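Local coordinates for hypothetical protein ybgI (Escherichia coli, Escherichia coli O157:H7, PDB 1NMO) that binds two iron ions per subunit of its ring-shaped hexamer and, judging from related proteins, may be involved in degrading radiation-damaged nucleotides, at residues 167-172 and 180-185. Sequence-based numbering, arbitrary orientation.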
ATOM      1  N   ARG A 167      -7.193 -32.864 -21.346  1.00 16.53           N
ATOM      2  CA  ARG A 167      -7.071 -32.495 -22.761  1.00 17.24           C
ATOM      3  C   ARG A 167      -7.173 -30.997 -22.856  1.00 16.10           C
ATOM      4  O   ARG A 167      -8.079 -30.387 -22.299  1.00 19.05           O
ATOM      5  CB  ARG A 167      -8.186 -33.229 -23.571  1.00 16.77           C
ATOM      6  CG  ARG A 167      -8.311 -32.845 -25.036  1.00 18.79           C
ATOM      7  CD  ARG A 167      -9.393 -33.771 -25.713  1.00 22.29           C
ATOM      8  NE  ARG A 167      -8.850 -35.130 -25.666  1.00 23.77           N
ATOM      9  CZ  ARG A 167      -8.851 -35.975 -26.690  1.00 24.71           C
ATOM     10  NH1 ARG A 167      -9.402 -35.602 -27.850  1.00 24.87           N
ATOM     11  NH2 ARG A 167      -8.198 -37.156 -26.573  1.00 24.74           N
ATOM     12  N   VAL A 168      -6.244 -30.399 -23.569  1.00 16.29           N
ATOM     13  CA  VAL A 168      -6.137 -28.943 -23.677  1.00 15.98           C
ATOM     14  C   VAL A 168      -5.935 -28.435 -25.120  1.00 16.02           C
ATOM     15  O   VAL A 168      -5.537 -29.217 -26.008  1.00 14.24           O
ATOM     16  CB  VAL A 168      -4.897 -28.555 -22.870  1.00 16.59           C
ATOM     17  CG1 VAL A 168      -4.633 -27.109 -22.995  1.00 15.58           C
ATOM     18  CG2 VAL A 168      -5.127 -28.911 -21.429  1.00 17.12           C
ATOM     19  N   ALA A 169      -6.277 -27.179 -25.426  1.00 14.01           N
ATOM     20  CA  ALA A 169      -5.894 -26.734 -26.782  1.00 13.73           C
ATOM     21  C   ALA A 169      -5.384 -25.317 -26.479  1.00 14.88           C
ATOM     22  O   ALA A 169      -5.656 -24.795 -25.398  1.00 16.09           O
ATOM     23  CB  ALA A 169      -7.063 -26.741 -27.777  1.00 12.21           C
ATOM     24  N   TRP A 170      -4.670 -24.662 -27.384  1.00 14.24           N
ATOM     25  CA  TRP A 170      -4.153 -23.378 -27.009  1.00 13.17           C
ATOM     26  C   TRP A 170      -3.756 -22.635 -28.229  1.00 14.04           C
ATOM     27  O   TRP A 170      -3.641 -23.250 -29.293  1.00 15.98           O
ATOM     28  CB  TRP A 170      -2.932 -23.591 -26.127  1.00 11.98           C
ATOM     29  CG  TRP A 170      -1.761 -24.312 -26.777  1.00 12.82           C
ATOM     30  CD1 TRP A 170      -0.693 -23.755 -27.403  1.00 14.50           C
ATOM     31  CD2 TRP A 170      -1.578 -25.747 -26.885  1.00 13.96           C
ATOM     32  NE1 TRP A 170       0.146 -24.740 -27.902  1.00 14.61           N
ATOM     33  CE2 TRP A 170      -0.369 -25.966 -27.596  1.00 14.20           C
ATOM     34  CE3 TRP A 170      -2.331 -26.871 -26.447  1.00 14.24           C
ATOM     35  CZ2 TRP A 170       0.119 -27.259 -27.872  1.00 14.45           C
ATOM     36  CZ3 TRP A 170      -1.855 -28.178 -26.727  1.00 11.55           C
ATOM     37  CH2 TRP A 170      -0.649 -28.350 -27.428  1.00 14.07           C
ATOM     38  N   CYS A 171      -3.560 -21.326 -28.101  1.00 12.76           N
ATOM     39  CA  CYS A 171      -3.052 -20.522 -29.222  1.00 14.63           C
ATOM     40  C   CYS A 171      -2.352 -19.405 -28.489  1.00 12.69           C
ATOM     41  O   CYS A 171      -3.008 -18.765 -27.716  1.00 13.03           O
ATOM     42  CB  CYS A 171      -4.166 -19.924 -30.110  1.00 12.64           C
ATOM     43  SG  CYS A 171      -3.427 -18.939 -31.485  1.00 18.25           S
ATOM     44  N   THR A 172      -1.050 -19.173 -28.681  1.00 12.25           N
ATOM     45  CA  THR A 172      -0.431 -18.099 -27.953  1.00 13.40           C
ATOM     46  C   THR A 172      -0.890 -16.666 -28.481  1.00 14.02           C
ATOM     47  O   THR A 172      -1.409 -16.522 -29.567  1.00 12.36           O
ATOM     48  CB  THR A 172       1.103 -18.141 -28.081  1.00 14.90           C
ATOM     49  OG1 THR A 172       1.430 -17.834 -29.447  1.00 16.42           O
ATOM     50  CG2 THR A 172       1.712 -19.499 -27.590  1.00 11.18           C
ATOM     51  N   ASP A 180     -14.178 -21.066 -29.322  1.00 15.61           N
ATOM     52  CA  ASP A 180     -15.373 -21.826 -29.654  1.00 17.23           C
ATOM     53  C   ASP A 180     -15.006 -23.028 -30.496  1.00 18.95           C
ATOM     54  O   ASP A 180     -15.498 -24.144 -30.249  1.00 18.69           O
ATOM     55  CB  ASP A 180     -16.369 -21.002 -30.405  1.00 18.38           C
ATOM     56  CG  ASP A 180     -17.034 -19.946 -29.548  1.00 20.41           C
ATOM     57  OD1 ASP A 180     -17.048 -20.048 -28.284  1.00 18.67           O
ATOM     58  OD2 ASP A 180     -17.555 -18.999 -30.201  1.00 23.98           O
ATOM     59  N   SER A 181     -14.133 -22.819 -31.475  1.00 17.97           N
ATOM     60  CA  SER A 181     -13.776 -23.936 -32.270  1.00 18.89           C
ATOM     61  C   SER A 181     -13.078 -25.001 -31.377  1.00 18.61           C
ATOM     62  O   SER A 181     -13.195 -26.193 -31.656  1.00 19.21           O
ATOM     63  CB  SER A 181     -12.914 -23.471 -33.431  1.00 17.59           C
ATOM     64  OG  SER A 181     -11.634 -23.976 -33.222  1.00 20.53           O
ATOM     65  N   ALA A 182     -12.375 -24.624 -30.307  1.00 16.43           N
ATOM     66  CA  ALA A 182     -11.768 -25.673 -29.462  1.00 15.16           C
ATOM     67  C   ALA A 182     -12.851 -26.358 -28.709  1.00 14.54           C
ATOM     68  O   ALA A 182     -12.781 -27.524 -28.518  1.00 14.74           O
ATOM     69  CB  ALA A 182     -10.775 -25.103 -28.482  1.00 11.71           C
ATOM     70  N   ALA A 183     -13.854 -25.644 -28.212  1.00 16.91           N
ATOM     71  CA  ALA A 183     -14.940 -26.312 -27.485  1.00 17.78           C
ATOM     72  C   ALA A 183     -15.647 -27.420 -28.349  1.00 18.88           C
ATOM     73  O   ALA A 183     -15.999 -28.517 -27.883  1.00 18.63           O
ATOM     74  CB  ALA A 183     -15.988 -25.248 -27.032  1.00 18.00           C
ATOM     75  N   ARG A 184     -15.928 -27.075 -29.598  1.00 20.15           N
ATOM     76  CA  ARG A 184     -16.566 -27.979 -30.526  1.00 21.23           C
ATOM     77  C   ARG A 184     -15.667 -29.219 -30.611  1.00 21.27           C
ATOM     78  O   ARG A 184     -16.138 -30.325 -30.446  1.00 21.58           O
ATOM     79  CB  ARG A 184     -16.647 -27.307 -31.888  1.00 23.51           C
ATOM     80  CG  ARG A 184     -17.934 -27.505 -32.657  1.00 26.58           C
ATOM     81  CD  ARG A 184     -18.571 -26.159 -32.812  1.00 30.69           C
ATOM     82  NE  ARG A 184     -17.696 -25.261 -33.596  1.00 34.78           N
ATOM     83  CZ  ARG A 184     -17.548 -23.944 -33.362  1.00 35.44           C
ATOM     84  NH1 ARG A 184     -18.223 -23.380 -32.335  1.00 36.50           N
ATOM     85  NH2 ARG A 184     -16.764 -23.179 -34.160  1.00 34.22           N
ATOM     86  N   PHE A 185     -14.367 -29.033 -30.818  1.00 20.68           N
ATOM     87  CA  PHE A 185     -13.442 -30.157 -30.914  1.00 19.97           C
ATOM     88  C   PHE A 185     -13.524 -31.076 -29.698  1.00 21.51           C
ATOM     89  O   PHE A 185     -13.548 -32.318 -29.844  1.00 21.74           O
ATOM     90  CB  PHE A 185     -12.028 -29.641 -31.091  1.00 19.22           C
ATOM     91  CG  PHE A 185     -11.032 -30.722 -31.334  1.00 18.77           C
ATOM     92  CD1 PHE A 185     -10.866 -31.249 -32.615  1.00 20.02           C
ATOM     93  CD2 PHE A 185     -10.342 -31.264 -30.278  1.00 18.48           C
ATOM     94  CE1 PHE A 185     -10.016 -32.331 -32.838  1.00 21.47           C
ATOM     95  CE2 PHE A 185      -9.496 -32.329 -30.455  1.00 21.78           C
ATOM     96  CZ  PHE A 185      -9.324 -32.882 -31.743  1.00 21.31           C
TER
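Ala-169 and Ala-182 make the apolar part of this strand-to-helix contact: their CB atoms meet at 4.1 Å, and both methyls are buried. With CA atoms 6.5 Å apart, these two small residues are the closest CA pair across segments 167-172 and 180-185.

The second pairing sets the arginine's guanidinium group beside an aromatic ring. NH1 of Arg-167 lies 4.2 Å from CE2 of Phe-185, and the guanidinium and ring planes are 16° apart, although the two side chains cross at about a right angle. A bend at chi3 (-65°) turns the otherwise extended arginine so that its guanidinium reaches the ring. No hydrogen bond joins the segments, and a total of only 110 Å² is buried between them.

Outside the pair, Trp-130 of strand 128-137 touches Arg-167, Ala-169 and Phe-185, while Ile-124 touches Ala-169 and Phe-185. The contact packs helix 179-185 on strand 165-170 within a beta-alpha-beta crossover, whose returning strand 189-192 lies parallel to 165-170 in the six-stranded mixed sheet, with antiparallel strand 128-137 on the other side.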